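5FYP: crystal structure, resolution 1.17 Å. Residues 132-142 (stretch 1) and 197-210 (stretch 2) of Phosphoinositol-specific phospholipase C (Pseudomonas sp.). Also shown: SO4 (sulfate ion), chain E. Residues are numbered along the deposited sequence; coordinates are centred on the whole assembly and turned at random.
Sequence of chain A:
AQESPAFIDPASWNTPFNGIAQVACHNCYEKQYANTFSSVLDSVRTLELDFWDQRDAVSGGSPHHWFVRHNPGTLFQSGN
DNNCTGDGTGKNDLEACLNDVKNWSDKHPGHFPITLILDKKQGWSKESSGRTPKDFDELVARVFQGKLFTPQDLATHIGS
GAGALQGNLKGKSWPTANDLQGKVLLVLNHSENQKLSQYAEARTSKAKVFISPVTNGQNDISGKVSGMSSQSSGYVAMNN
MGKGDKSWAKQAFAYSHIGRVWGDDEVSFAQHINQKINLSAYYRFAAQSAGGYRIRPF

Stretch 1 (132-142) TPKDFDELVAR
Stretch 2 (197-210) SQYAEARTSKAKVF

Contact between residues 132-142 and 197-210 of the phospholipase C chain, built round Asp 137, Pro 133 and Arg 203. Thr 132 (phi/psi -81/170, chi1 p) precedes the helix 133-142, whose residues keep phi near -60 and psi near -40; Thr 132 OG1 accepts from Asp 135 N at 3.1 Å, capping the first turn, while Thr 132 N donates to Asp 135 OD2 at 3.0 Å. The second stretch opens as helix 197-203, leaves helical geometry at Thr 204 (43/-129), makes a short 3-10 turn at Ser 205 and Lys 206, and passes through Ala 207 (-49/135), Lys 208 (-86/-12) and Val 209 (-127/139) to the strand residue Phe 210. The two helix axes approach to 9.8 Å with 79° between their N-to-C directions. The CA atoms of Pro 133 and Tyr 199 lie 5.5 Å apart, those of Lys 134 and Arg 203 6.8 Å, and those of Asp 137 and Lys 208 5.6 Å; in all, 500 Å² is buried, both sides summed.

Asp 137, itself buried, is covered most. Its CA-to-CB bond points toward the second stretch, and chi1 m (-84°) with chi2 2° presents the carboxylate to three donors of the second stretch. Tyr 199 OH donates to Asp 137 OD1 at 2.6 Å, Arg 203 NE to Asp 137 OD2 at 3.0 Å in a salt bridge, and Lys 208 N to Asp 137 OD2 at 3.2 Å, with a weak second bond to Asp 137 OD1 at 3.5 Å. A short acidic side chain suits this place: one carboxylate joins the helix, through Tyr 199 and Arg 203, to the segment after it, and the arginine supplies opposite charge. Water 1 extends the network, donating to Asp 137 OD2 (2.9 Å) and Lys 206 O (2.8 Å) and accepting from Arg 203 NH2 (2.9 Å).

Pro 133 has no N-H to donate, which costs nothing in the first turn, where an N-H would have no partner within the helix. Its CA-to-CB bond points toward the second stretch, and its ring is C-gamma exo. Pro 133 CB packs 3.7 Å from Tyr 199 CD1 and 3.8 Å from Ala 202 CB.

Arg 203 folds through chi1, chi2 and chi3 all m, with chi4 142°, placing its CD 3.7 Å from Lys 134 N. Lys 134 CB lies over one guanidinium face; Asp 137 OD2 and the sulfate meet its edge. Arg 203 NH1 donates to SO4 O1 at 2.9 Å and Arg 203 NH2 to SO4 O3 at 2.8 Å; the ion probably comes from the crystallisation liquor.

Tyr 199 (chi1 t, chi2 85°) sets its CE1 at the edge of the Phe 136 ring, 4.3 Å from Phe 136 CD2. Phe 136 (chi1 t, chi2 71°) brings CE2 to 3.9 Å from Val 209 CG2, and Val 140 CG2 lies 3.8 Å from Lys 208 CB. Lys 208 (m, m, t, t) passes Ala 141 CB at 4.1 Å from its CE, and leads its amine away.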

ATOM      1  N   THR A 132      18.061  -2.993  -6.330  1.00 10.74           N
ATOM      2  CA  THR A 132      17.320  -2.569  -7.516  1.00 10.90           C
ATOM      3  C   THR A 132      15.827  -2.912  -7.358  1.00 11.12           C
ATOM      4  O   THR A 132      15.447  -3.657  -6.474  1.00 11.10           O
ATOM      5  CB  THR A 132      17.853  -3.283  -8.756  1.00 12.02           C
ATOM      6  OG1 THR A 132      17.497  -4.666  -8.680  1.00 12.26           O
ATOM      7  CG2 THR A 132      19.347  -3.093  -8.955  1.00 12.73           C
ATOM      8  N   PRO A 133      14.989  -2.409  -8.280  1.00 10.17           N
ATOM      9  CA  PRO A 133      13.594  -2.882  -8.330  1.00  8.75           C
ATOM     10  C   PRO A 133      13.473  -4.408  -8.356  1.00 10.23           C
ATOM     11  O   PRO A 133      12.601  -4.952  -7.688  1.00 10.58           O
ATOM     12  CB  PRO A 133      13.060  -2.205  -9.581  1.00  9.45           C
ATOM     13  CG  PRO A 133      13.798  -0.895  -9.581  1.00 10.84           C
ATOM     14  CD  PRO A 133      15.198  -1.263  -9.174  1.00 11.61           C
ATOM     15  N   LYS A 134      14.318  -5.070  -9.142  1.00 11.28           N
ATOM     16  CA  LYS A 134      14.274  -6.512  -9.201  1.00 11.93           C
ATOM     17  C   LYS A 134      14.604  -7.161  -7.836  1.00 10.90           C
ATOM     18  O   LYS A 134      13.940  -8.110  -7.416  1.00 11.89           O
ATOM     19  CB  LYS A 134      15.212  -7.035 -10.279  1.00 14.87           C
ATOM     20  CG  LYS A 134      15.259  -8.545 -10.431  1.00 18.08           C
ATOM     21  CD  LYS A 134      15.799  -8.870 -11.808  1.00 35.38           C
ATOM     22  CE  LYS A 134      16.146 -10.327 -12.042  1.00 55.61           C
ATOM     23  NZ  LYS A 134      17.046 -10.917 -11.012  1.00 55.85           N
ATOM     24  N   ASP A 135      15.622  -6.623  -7.152  1.00 10.46           N
ATOM     25  CA  ASP A 135      15.978  -7.137  -5.822  1.00 11.59           C
ATOM     26  C   ASP A 135      14.814  -6.949  -4.842  1.00 11.04           C
ATOM     27  O   ASP A 135      14.576  -7.814  -4.007  1.00 11.50           O
ATOM     28  CB  ASP A 135      17.217  -6.467  -5.279  1.00 11.13           C
ATOM     29  CG  ASP A 135      18.459  -6.753  -6.098  1.00 13.34           C
ATOM     30  OD1 ASP A 135      18.797  -7.942  -6.254  1.00 16.29           O
ATOM     31  OD2 ASP A 135      19.074  -5.793  -6.616  1.00 14.46           O
ATOM     32  N   PHE A 136      14.132  -5.817  -4.940  1.00  9.72           N
ATOM     33  CA  PHE A 136      12.976  -5.556  -4.089  1.00  9.68           C
ATOM     34  C   PHE A 136      11.851  -6.554  -4.352  1.00  9.96           C
ATOM     35  O   PHE A 136      11.311  -7.130  -3.402  1.00 10.28           O
ATOM     36  CB  PHE A 136      12.566  -4.110  -4.303  1.00 10.11           C
ATOM     37  CG  PHE A 136      11.508  -3.621  -3.378  1.00 10.69           C
ATOM     38  CD1 PHE A 136      11.800  -3.400  -2.042  1.00 12.13           C
ATOM     39  CD2 PHE A 136      10.235  -3.333  -3.851  1.00 15.39           C
ATOM     40  CE1 PHE A 136      10.870  -2.890  -1.173  1.00 15.51           C
ATOM     41  CE2 PHE A 136       9.277  -2.802  -2.983  1.00 14.43           C
ATOM     42  CZ  PHE A 136       9.618  -2.622  -1.640  1.00 15.67           C
ATOM     43  N   ASP A 137      11.530  -6.773  -5.629  1.00  9.69           N
ATOM     44  CA  ASP A 137      10.528  -7.779  -5.981  1.00 10.36           C
ATOM     45  C   ASP A 137      10.945  -9.153  -5.471  1.00 11.11           C
ATOM     46  O   ASP A 137      10.089  -9.910  -4.997  1.00 12.39           O
ATOM     47  CB  ASP A 137      10.282  -7.839  -7.476  1.00 11.12           C
ATOM     48  CG  ASP A 137       9.276  -6.811  -7.975  1.00 11.05           C
ATOM     49  OD1 ASP A 137       8.774  -5.999  -7.159  1.00 11.16           O
ATOM     50  OD2 ASP A 137       8.933  -6.887  -9.162  1.00 12.21           O
ATOM     51  N   GLU A 138      12.224  -9.479  -5.587  1.00 11.35           N
ATOM     52  CA  GLU A 138      12.660 -10.795  -5.159  1.00 12.43           C
ATOM     53  C   GLU A 138      12.491 -10.969  -3.643  1.00 12.55           C
ATOM     54  O   GLU A 138      12.097 -12.029  -3.188  1.00 14.44           O
ATOM     55  CB  GLU A 138      14.089 -11.075  -5.642  1.00 13.40           C
ATOM     56  CG  GLU A 138      14.126 -11.356  -7.139  1.00 16.76           C
ATOM     57  CD  GLU A 138      15.486 -11.559  -7.753  1.00 21.69           C
ATOM     58  OE1 GLU A 138      16.492 -11.303  -7.104  1.00 25.47           O
ATOM     59  OE2 GLU A 138      15.512 -11.944  -8.929  1.00 29.18           O
ATOM     60  N   LEU A 139      12.782  -9.916  -2.875  1.00 11.68           N
ATOM     61  CA  LEU A 139      12.577  -9.960  -1.427  1.00 11.63           C
ATOM     62  C   LEU A 139      11.098 -10.183  -1.101  1.00 11.79           C
ATOM     63  O   LEU A 139      10.773 -11.067  -0.320  1.00 12.39           O
ATOM     64  CB  LEU A 139      13.057  -8.669  -0.758  1.00 10.71           C
ATOM     65  CG  LEU A 139      12.628  -8.484   0.696  1.00 14.65           C
ATOM     66  CD1 LEU A 139      13.185  -9.599   1.560  1.00 15.58           C
ATOM     67  CD2 LEU A 139      13.067  -7.139   1.241  1.00 16.18           C
ATOM     68  N   VAL A 140      10.224  -9.343  -1.656  1.00 10.80           N
ATOM     69  CA  VAL A 140       8.838  -9.445  -1.233  1.00 10.57           C
ATOM     70  C   VAL A 140       8.218 -10.786  -1.670  1.00 11.60           C
ATOM     71  O   VAL A 140       7.394 -11.341  -0.963  1.00 13.24           O
ATOM     72  CB  VAL A 140       7.993  -8.228  -1.646  1.00 10.52           C
ATOM     73  CG1 VAL A 140       8.608  -6.939  -1.053  1.00 10.53           C
ATOM     74  CG2 VAL A 140       7.809  -8.094  -3.140  1.00 11.19           C
ATOM     75  N   ALA A 141       8.644 -11.281  -2.823  1.00 12.89           N
ATOM     76  CA  ALA A 141       8.166 -12.582  -3.302  1.00 14.84           C
ATOM     77  C   ALA A 141       8.689 -13.724  -2.426  1.00 15.09           C
ATOM     78  O   ALA A 141       7.979 -14.661  -2.144  1.00 17.21           O
ATOM     79  CB  ALA A 141       8.566 -12.804  -4.754  1.00 11.98           C
ATOM     80  N   ARG A 142       9.932 -13.614  -2.005  1.00 15.02           N
ATOM     81  CA  ARG A 142      10.523 -14.635  -1.118  1.00 16.49           C
ATOM     82  C   ARG A 142       9.803 -14.699   0.225  1.00 15.54           C
ATOM     83  O   ARG A 142       9.536 -15.767   0.749  1.00 18.09           O
ATOM     84  CB  ARG A 142      12.007 -14.371  -0.917  1.00 19.18           C
ATOM     85  CG  ARG A 142      12.698 -15.395  -0.057  1.00 21.23           C
ATOM     86  CD  ARG A 142      14.214 -15.295  -0.234  1.00 22.94           C
ATOM     87  NE  ARG A 142      14.719 -13.955   0.071  1.00 22.66           N
ATOM     88  CZ  ARG A 142      14.819 -13.446   1.298  1.00 23.12           C
ATOM     89  NH1 ARG A 142      14.453 -14.145   2.357  1.00 21.87           N
ATOM     90  NH2 ARG A 142      15.287 -12.216   1.461  1.00 21.95           N
ATOM     91  N   SER A 197       8.180   5.586 -11.313  1.00  7.41           N
ATOM     92  CA  SER A 197       8.335   5.389 -12.747  1.00  8.22           C
ATOM     93  C   SER A 197       9.519   4.463 -13.053  1.00  8.75           C
ATOM     94  O   SER A 197       9.424   3.598 -13.918  1.00  9.63           O
ATOM     95  CB  SER A 197       8.491   6.735 -13.424  1.00  8.17           C
ATOM     96  OG  SER A 197       8.373   6.594 -14.838  1.00  9.56           O
ATOM     97  N   GLN A 198      10.583   4.634 -12.289  1.00  8.43           N
ATOM     98  CA  GLN A 198      11.764   3.783 -12.449  1.00  9.43           C
ATOM     99  C   GLN A 198      11.420   2.320 -12.110  1.00  8.90           C
ATOM    100  O   GLN A 198      11.849   1.399 -12.801  1.00  9.84           O
ATOM    101  CB  GLN A 198      12.882   4.285 -11.557  1.00 10.07           C
ATOM    102  CG  GLN A 198      13.482   5.601 -12.044  1.00 11.26           C
ATOM    103  CD  GLN A 198      14.181   6.390 -10.950  1.00 12.45           C
ATOM    104  OE1 GLN A 198      14.473   5.890  -9.875  1.00 16.75           O
ATOM    105  NE2 GLN A 198      14.480   7.620 -11.233  1.00 16.99           N
ATOM    106  N   TYR A 199      10.676   2.126 -11.018  1.00  8.59           N
ATOM    107  CA  TYR A 199      10.255   0.782 -10.632  1.00  7.90           C
ATOM    108  C   TYR A 199       9.408   0.135 -11.734  1.00  8.46           C
ATOM    109  O   TYR A 199       9.665  -0.997 -12.152  1.00  9.27           O
ATOM    110  CB  TYR A 199       9.518   0.853  -9.296  1.00  8.57           C
ATOM    111  CG  TYR A 199       8.891  -0.468  -8.921  1.00  8.39           C
ATOM    112  CD1 TYR A 199       9.632  -1.459  -8.265  1.00  8.47           C
ATOM    113  CD2 TYR A 199       7.585  -0.753  -9.254  1.00  8.65           C
ATOM    114  CE1 TYR A 199       9.087  -2.694  -7.983  1.00  8.67           C
ATOM    115  CE2 TYR A 199       7.007  -1.984  -8.964  1.00  8.37           C
ATOM    116  CZ  TYR A 199       7.780  -2.965  -8.339  1.00  8.56           C
ATOM    117  OH  TYR A 199       7.203  -4.171  -8.099  1.00  9.10           O
ATOM    118  N   ALA A 200       8.407   0.854 -12.237  1.00  8.18           N
ATOM    119  CA  ALA A 200       7.522   0.300 -13.242  1.00  8.54           C
ATOM    120  C   ALA A 200       8.241   0.037 -14.559  1.00  9.18           C
ATOM    121  O   ALA A 200       7.963  -0.955 -15.236  1.00 10.73           O
ATOM    122  CB  ALA A 200       6.313   1.204 -13.457  1.00  8.96           C
ATOM    123  N   GLU A 201       9.161   0.924 -14.944  1.00  9.79           N
ATOM    124  CA  GLU A 201       9.941   0.686 -16.171  1.00 11.41           C
ATOM    125  C   GLU A 201      10.813  -0.552 -16.046  1.00 11.13           C
ATOM    126  O   GLU A 201      10.989  -1.280 -17.014  1.00 12.68           O
ATOM    127  CB  GLU A 201      10.749   1.934 -16.520  1.00 13.04           C
ATOM    128  CG  GLU A 201       9.822   3.009 -17.050  1.00 20.00           C
ATOM    129  CD  GLU A 201      10.408   3.981 -17.988  1.00 22.61           C
ATOM    130  OE1 GLU A 201      11.675   4.099 -17.989  1.00 23.57           O
ATOM    131  OE2 GLU A 201       9.540   4.602 -18.673  1.00 24.51           O
ATOM    132  N   ALA A 202      11.333  -0.796 -14.860  1.00 10.92           N
ATOM    133  CA  ALA A 202      12.188  -1.969 -14.635  1.00 10.29           C
ATOM    134  C   ALA A 202      11.385  -3.281 -14.612  1.00 11.47           C
ATOM    135  O   ALA A 202      11.842  -4.275 -15.164  1.00 14.01           O
ATOM    136  CB  ALA A 202      12.956  -1.818 -13.339  1.00 11.75           C
ATOM    137  N   ARG A 203      10.229  -3.268 -13.976  1.00 10.50           N
ATOM    138  CA  ARG A 203       9.507  -4.509 -13.677  1.00 10.78           C
ATOM    139  C   ARG A 203       8.353  -4.814 -14.626  1.00 10.69           C
ATOM    140  O   ARG A 203       7.932  -5.961 -14.715  1.00 12.33           O
ATOM    141  CB  ARG A 203       9.017  -4.524 -12.226  1.00 11.02           C
ATOM    142  CG  ARG A 203      10.125  -4.350 -11.183  1.00 11.42           C
ATOM    143  CD  ARG A 203      11.305  -5.265 -11.363  1.00 12.41           C
ATOM    144  NE  ARG A 203      10.903  -6.672 -11.358  1.00 12.55           N
ATOM    145  CZ  ARG A 203      11.424  -7.634 -12.129  1.00 20.01           C
ATOM    146  NH1 ARG A 203      12.390  -7.371 -13.012  1.00 22.25           N
ATOM    147  NH2 ARG A 203      10.930  -8.845 -12.079  1.00 24.98           N
ATOM    148  N   THR A 204       7.797  -3.770 -15.254  1.00 11.11           N
ATOM    149  CA  THR A 204       6.657  -3.859 -16.168  1.00 11.92           C
ATOM    150  C   THR A 204       5.593  -4.801 -15.595  1.00 11.16           C
ATOM    151  O   THR A 204       5.202  -4.666 -14.428  1.00 11.42           O
ATOM    152  CB  THR A 204       7.086  -4.097 -17.618  1.00 15.36           C
ATOM    153  OG1 THR A 204       7.729  -5.365 -17.757  1.00 17.14           O
ATOM    154  CG2 THR A 204       7.984  -2.973 -18.102  1.00 17.09           C
ATOM    155  N   SER A 205       5.124  -5.766 -16.379  1.00 12.02           N
ATOM    156  CA  SER A 205       4.012  -6.641 -15.951  1.00 13.06           C
ATOM    157  C   SER A 205       4.412  -7.656 -14.891  1.00 12.05           C
ATOM    158  O   SER A 205       3.544  -8.303 -14.315  1.00 12.83           O
ATOM    159  CB  SER A 205       3.433  -7.394 -17.146  1.00 15.07           C
ATOM    160  OG  SER A 205       4.422  -8.222 -17.730  1.00 20.79           O
ATOM    161  N   LYS A 206       5.705  -7.818 -14.653  1.00 11.80           N
ATOM    162  CA  LYS A 206       6.184  -8.722 -13.608  1.00 12.74           C
ATOM    163  C   LYS A 206       6.133  -8.119 -12.217  1.00 11.50           C
ATOM    164  O   LYS A 206       6.389  -8.829 -11.254  1.00 13.00           O
ATOM    165  CB  LYS A 206       7.607  -9.169 -13.922  1.00 14.46           C
ATOM    166  CG  LYS A 206       7.707  -9.904 -15.256  1.00 17.97           C
ATOM    167  N   ALA A 207       5.869  -6.829 -12.105  1.00 10.48           N
ATOM    168  CA  ALA A 207       5.917  -6.140 -10.826  1.00  9.41           C
ATOM    169  C   ALA A 207       5.151  -6.874  -9.746  1.00  8.49           C
ATOM    170  O   ALA A 207       3.986  -7.231  -9.936  1.00 10.63           O
ATOM    171  CB  ALA A 207       5.333  -4.745 -10.970  1.00  9.25           C
ATOM    172  N   LYS A 208       5.760  -6.994  -8.577  1.00  8.66           N
ATOM    173  CA  LYS A 208       5.074  -7.518  -7.392  1.00  9.16           C
ATOM    174  C   LYS A 208       4.317  -6.485  -6.601  1.00  8.46           C
ATOM    175  O   LYS A 208       3.508  -6.843  -5.759  1.00 10.17           O
ATOM    176  CB  LYS A 208       6.062  -8.248  -6.475  1.00  9.84           C
ATOM    177  CG  LYS A 208       6.758  -9.445  -7.135  1.00 11.27           C
ATOM    178  CD  LYS A 208       5.784 -10.521  -7.589  1.00 12.05           C
ATOM    179  CE  LYS A 208       6.487 -11.778  -8.088  1.00 13.80           C
ATOM    180  NZ  LYS A 208       5.550 -12.705  -8.715  1.00 18.35           N
ATOM    181  N   VAL A 209       4.556  -5.211  -6.905  1.00  8.01           N
ATOM    182  CA  VAL A 209       4.068  -4.099  -6.091  1.00  7.50           C
ATOM    183  C   VAL A 209       3.300  -3.136  -6.976  1.00  7.53           C
ATOM    184  O   VAL A 209       3.703  -2.836  -8.101  1.00  8.18           O
ATOM    185  CB  VAL A 209       5.278  -3.411  -5.397  1.00  8.80           C
ATOM    186  CG1 VAL A 209       4.843  -2.293  -4.465  1.00  8.66           C
ATOM    187  CG2 VAL A 209       6.137  -4.414  -4.659  1.00  9.47           C
ATOM    188  N   PHE A 210       2.186  -2.640  -6.434  1.00  6.69           N
ATOM    189  CA  PHE A 210       1.394  -1.564  -7.061  1.00  6.42           C
ATOM    190  C   PHE A 210       2.079  -0.213  -6.846  1.00  6.48           C
ATOM    191  O   PHE A 210       2.346   0.165  -5.710  1.00  9.75           O
ATOM    192  CB  PHE A 210       0.010  -1.467  -6.403  1.00  6.72           C
ATOM    193  CG  PHE A 210      -0.912  -2.598  -6.739  1.00  6.68           C
ATOM    194  CD1 PHE A 210      -0.901  -3.790  -6.019  1.00  7.32           C
ATOM    195  CD2 PHE A 210      -1.823  -2.478  -7.774  1.00  6.98           C
ATOM    196  CE1 PHE A 210      -1.774  -4.803  -6.325  1.00  8.54           C
ATOM    197  CE2 PHE A 210      -2.670  -3.509  -8.108  1.00  8.88           C
ATOM    198  CZ  PHE A 210      -2.640  -4.679  -7.382  1.00  7.59           C
TER
HETATM  199  S   SO4 E1299      12.920 -10.948 -14.564  1.00 30.79           S
HETATM  200  O1  SO4 E1299      13.137  -9.484 -14.844  1.00 37.67           O
HETATM  201  O2  SO4 E1299      14.265 -11.575 -14.372  1.00 35.15           O
HETATM  202  O3  SO4 E1299      12.126 -11.110 -13.304  1.00 39.32           O
HETATM  203  O4  SO4 E1299      12.372 -11.699 -15.745  1.00 36.49           O
HETATM  204  O   HOH W   1       8.842  -9.571 -10.224  1.00 15.91           O